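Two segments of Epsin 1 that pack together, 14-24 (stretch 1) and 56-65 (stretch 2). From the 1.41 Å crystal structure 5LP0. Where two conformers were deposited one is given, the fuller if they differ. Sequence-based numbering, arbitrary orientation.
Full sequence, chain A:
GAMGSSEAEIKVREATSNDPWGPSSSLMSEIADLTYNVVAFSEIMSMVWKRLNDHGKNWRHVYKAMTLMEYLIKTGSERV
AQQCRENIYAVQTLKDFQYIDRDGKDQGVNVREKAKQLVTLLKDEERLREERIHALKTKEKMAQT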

# COMPACT_ATOMS: atom_id res chain seq x y z
N GLU A 14 6.61 -6.93 6.42
CA GLU A 14 7.83 -7.14 5.67
C GLU A 14 7.85 -6.25 4.43
O GLU A 14 8.87 -5.66 4.11
CB GLU A 14 7.93 -8.60 5.26
CG GLU A 14 9.12 -8.88 4.37
CD GLU A 14 10.43 -8.72 5.10
OE1 GLU A 14 10.48 -9.05 6.31
OE2 GLU A 14 11.42 -8.25 4.47
N ALA A 15 6.72 -6.17 3.74
CA ALA A 15 6.60 -5.40 2.52
C ALA A 15 6.72 -3.90 2.76
O ALA A 15 6.97 -3.14 1.84
CB ALA A 15 5.26 -5.71 1.82
N THR A 16 6.42 -3.47 3.98
CA THR A 16 6.41 -2.04 4.29
C THR A 16 7.46 -1.60 5.32
O THR A 16 7.32 -0.55 5.97
CB THR A 16 5.01 -1.64 4.74
OG1 THR A 16 4.64 -2.37 5.93
CG2 THR A 16 3.98 -1.89 3.63
N SER A 17 8.52 -2.37 5.45
CA SER A 17 9.56 -2.08 6.43
C SER A 17 10.37 -0.82 6.09
O SER A 17 10.26 -0.26 4.99
CB SER A 17 10.55 -3.25 6.50
OG SER A 17 11.42 -3.19 5.38
N ASN A 18 11.20 -0.40 7.02
CA ASN A 18 12.06 0.75 6.75
C ASN A 18 13.28 0.43 5.86
O ASN A 18 14.04 1.34 5.55
CB ASN A 18 12.55 1.37 8.07
CG ASN A 18 11.50 2.26 8.72
OD1 ASN A 18 10.74 2.96 8.06
ND2 ASN A 18 11.48 2.25 10.05
N ASP A 19 13.45 -0.83 5.45
CA ASP A 19 14.56 -1.20 4.57
C ASP A 19 14.48 -0.41 3.26
O ASP A 19 13.39 -0.28 2.69
CB ASP A 19 14.52 -2.70 4.24
CG ASP A 19 14.79 -3.57 5.43
OD1 ASP A 19 15.51 -3.10 6.33
OD2 ASP A 19 14.29 -4.72 5.48
N PRO A 20 15.63 0.10 2.77
CA PRO A 20 15.66 0.88 1.52
C PRO A 20 15.65 0.05 0.24
O PRO A 20 16.18 0.47 -0.78
CB PRO A 20 16.98 1.65 1.62
CG PRO A 20 17.84 0.79 2.47
CD PRO A 20 16.94 0.09 3.45
N TRP A 21 15.06 -1.13 0.32
CA TRP A 21 14.80 -1.97 -0.84
C TRP A 21 13.38 -2.50 -0.73
O TRP A 21 12.78 -2.46 0.35
CB TRP A 21 15.83 -3.12 -0.92
CG TRP A 21 15.90 -3.99 0.31
CD1 TRP A 21 15.12 -5.07 0.59
CD2 TRP A 21 16.82 -3.86 1.41
NE1 TRP A 21 15.49 -5.62 1.80
CE2 TRP A 21 16.52 -4.89 2.33
CE3 TRP A 21 17.86 -2.96 1.72
CZ2 TRP A 21 17.23 -5.06 3.52
CZ3 TRP A 21 18.56 -3.14 2.92
CH2 TRP A 21 18.23 -4.17 3.80
N GLY A 22 12.81 -2.98 -1.84
CA GLY A 22 11.44 -3.48 -1.83
C GLY A 22 10.43 -2.34 -1.92
O GLY A 22 10.80 -1.19 -2.14
N PRO A 23 9.14 -2.65 -1.77
CA PRO A 23 8.67 -4.02 -1.53
C PRO A 23 8.90 -4.94 -2.72
O PRO A 23 8.77 -4.52 -3.89
CB PRO A 23 7.17 -3.85 -1.28
CG PRO A 23 6.81 -2.52 -1.85
CD PRO A 23 8.03 -1.66 -1.77
N SER A 24 9.23 -6.19 -2.43
CA SER A 24 9.39 -7.20 -3.47
C SER A 24 8.08 -7.54 -4.21
O SER A 24 7.01 -7.70 -3.60
CB SER A 24 9.93 -8.48 -2.86
OG SER A 24 9.55 -9.58 -3.66
N GLY A 56 7.55 10.63 10.67
CA GLY A 56 8.92 10.98 11.01
C GLY A 56 9.94 10.01 10.45
O GLY A 56 9.94 9.74 9.25
N LYS A 57 10.79 9.48 11.33
CA LYS A 57 11.84 8.54 10.95
C LYS A 57 11.27 7.25 10.37
O LYS A 57 12.00 6.46 9.75
CB LYS A 57 12.74 8.24 12.16
CG LYS A 57 12.07 7.41 13.24
CD LYS A 57 12.99 7.22 14.42
CE LYS A 57 12.28 6.57 15.59
NZ LYS A 57 13.19 6.43 16.76
N ASN A 58 9.97 7.03 10.56
CA ASN A 58 9.29 5.86 9.98
C ASN A 58 8.58 6.20 8.67
O ASN A 58 7.71 5.46 8.22
CB ASN A 58 8.30 5.29 10.97
CG ASN A 58 8.97 4.58 12.12
OD1 ASN A 58 9.86 3.75 11.93
ND2 ASN A 58 8.56 4.92 13.32
N TRP A 59 8.98 7.29 8.03
CA TRP A 59 8.38 7.72 6.77
C TRP A 59 8.36 6.64 5.68
O TRP A 59 7.41 6.58 4.87
CB TRP A 59 9.08 8.95 6.21
CG TRP A 59 10.46 8.67 5.71
CD1 TRP A 59 11.63 8.73 6.43
CD2 TRP A 59 10.82 8.29 4.38
NE1 TRP A 59 12.68 8.39 5.62
CE2 TRP A 59 12.22 8.12 4.36
CE3 TRP A 59 10.09 8.07 3.20
CZ2 TRP A 59 12.91 7.75 3.21
CZ3 TRP A 59 10.78 7.69 2.06
CH2 TRP A 59 12.17 7.55 2.07
N ARG A 60 9.36 5.76 5.65
CA ARG A 60 9.40 4.76 4.59
C ARG A 60 8.27 3.73 4.77
O ARG A 60 7.83 3.12 3.81
CB ARG A 60 10.75 4.06 4.49
CG ARG A 60 11.03 3.60 3.07
CD ARG A 60 12.28 2.76 2.97
NE ARG A 60 13.44 3.46 3.51
CZ ARG A 60 14.25 4.24 2.80
NH1 ARG A 60 14.05 4.42 1.50
NH2 ARG A 60 15.28 4.83 3.41
N HIS A 61 7.79 3.54 6.00
CA HIS A 61 6.59 2.73 6.23
C HIS A 61 5.47 3.29 5.40
O HIS A 61 4.72 2.54 4.78
CB HIS A 61 6.14 2.79 7.70
CG HIS A 61 6.97 1.99 8.64
ND1 HIS A 61 6.73 1.97 10.00
CD2 HIS A 61 8.05 1.19 8.44
CE1 HIS A 61 7.62 1.19 10.59
NE2 HIS A 61 8.41 0.68 9.67
N VAL A 62 5.35 4.61 5.38
CA VAL A 62 4.21 5.26 4.72
C VAL A 62 4.40 5.17 3.21
O VAL A 62 3.49 4.80 2.46
CB VAL A 62 4.12 6.77 5.13
CG1 VAL A 62 2.92 7.44 4.46
CG2 VAL A 62 4.04 6.94 6.64
N TYR A 63 5.61 5.48 2.75
CA TYR A 63 5.91 5.43 1.32
C TYR A 63 5.69 4.01 0.76
O TYR A 63 4.97 3.83 -0.23
CB TYR A 63 7.35 5.88 1.12
CG TYR A 63 7.77 6.02 -0.32
CD1 TYR A 63 7.37 7.11 -1.08
CD2 TYR A 63 8.56 5.05 -0.93
CE1 TYR A 63 7.77 7.24 -2.40
CE2 TYR A 63 8.95 5.17 -2.24
CZ TYR A 63 8.55 6.27 -2.97
OH TYR A 63 8.95 6.39 -4.28
N LYS A 64 6.28 3.00 1.41
CA LYS A 64 6.16 1.62 0.95
C LYS A 64 4.73 1.06 1.10
O LYS A 64 4.28 0.26 0.26
CB LYS A 64 7.20 0.73 1.64
CG LYS A 64 8.62 1.04 1.16
CD LYS A 64 9.74 0.41 1.99
CE LYS A 64 9.84 -1.09 1.72
NZ LYS A 64 10.93 -1.69 2.55
N ALA A 65 4.01 1.49 2.12
CA ALA A 65 2.61 1.11 2.26
C ALA A 65 1.80 1.67 1.11
O ALA A 65 0.85 1.00 0.66
CB ALA A 65 2.03 1.56 3.60
O HOH W 1 10.39 -4.46 2.18
O HOH W 2 11.75 5.33 7.29

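Stretch 1 leaves a helix at Thr16 and winds as a loop around one long side chain of the stretch 2 helix, Lys64, whose CA-to-CB bond points toward it. The rule of this contact is that an irregular backbone offers carbonyls and a buried ammonium collects them.

Even the helical end takes part: a water accepts from Lys64 NZ (2.8 Å to the water O) and donates to Glu14 O (2.7 Å). Ala15 O is less fortunate, lying 3.5 Å from Lys64 CE and buried without a polar partner.

At Thr16 the backbones come close, its CA 5.0 Å from that of Lys64. Its methyl CG2 packs 3.6 Å from Ala65 CA, while Thr16 O receives a CA-H...O contact from His61 CA at 3.4 Å.

Ser17 points its CB away, yet its carbonyl O accepts from Lys64 NZ at 2.9 Å, and its OG accepts a weak bond from the same NZ at 3.2 Å. That OG also accepts from Asp19 N at 3.1 Å, tying the turn together.

The CA-to-CB bond of Asn18 runs sideways, but the end of its side chain comes nearer stretch 2: its ND2 donates to Asn58 OD1 at 2.9 Å, nearly straight at 163°. Its OD1 accepts from a second water that also donates to Lys57 O and accepts from Arg60 N, so this water bridges the two stretches. Arg60 NE makes a weak bond to Asn18 O, 3.0 Å but bent to 125°.

Asp19 contributes its backbone, with O 2.8 Å from Lys64 NZ in a hydrogen bond. Pro20 lays its CA over one face of the Arg60 guanidinium, 3.9 Å from CZ. Trp21 O adds another acceptor, 3.0 Å from Lys64 NZ, and Pro23, after a cis peptide bond, sets its CD 4.0 Å from Lys64 CE, packing against the aliphatic part of the lysine.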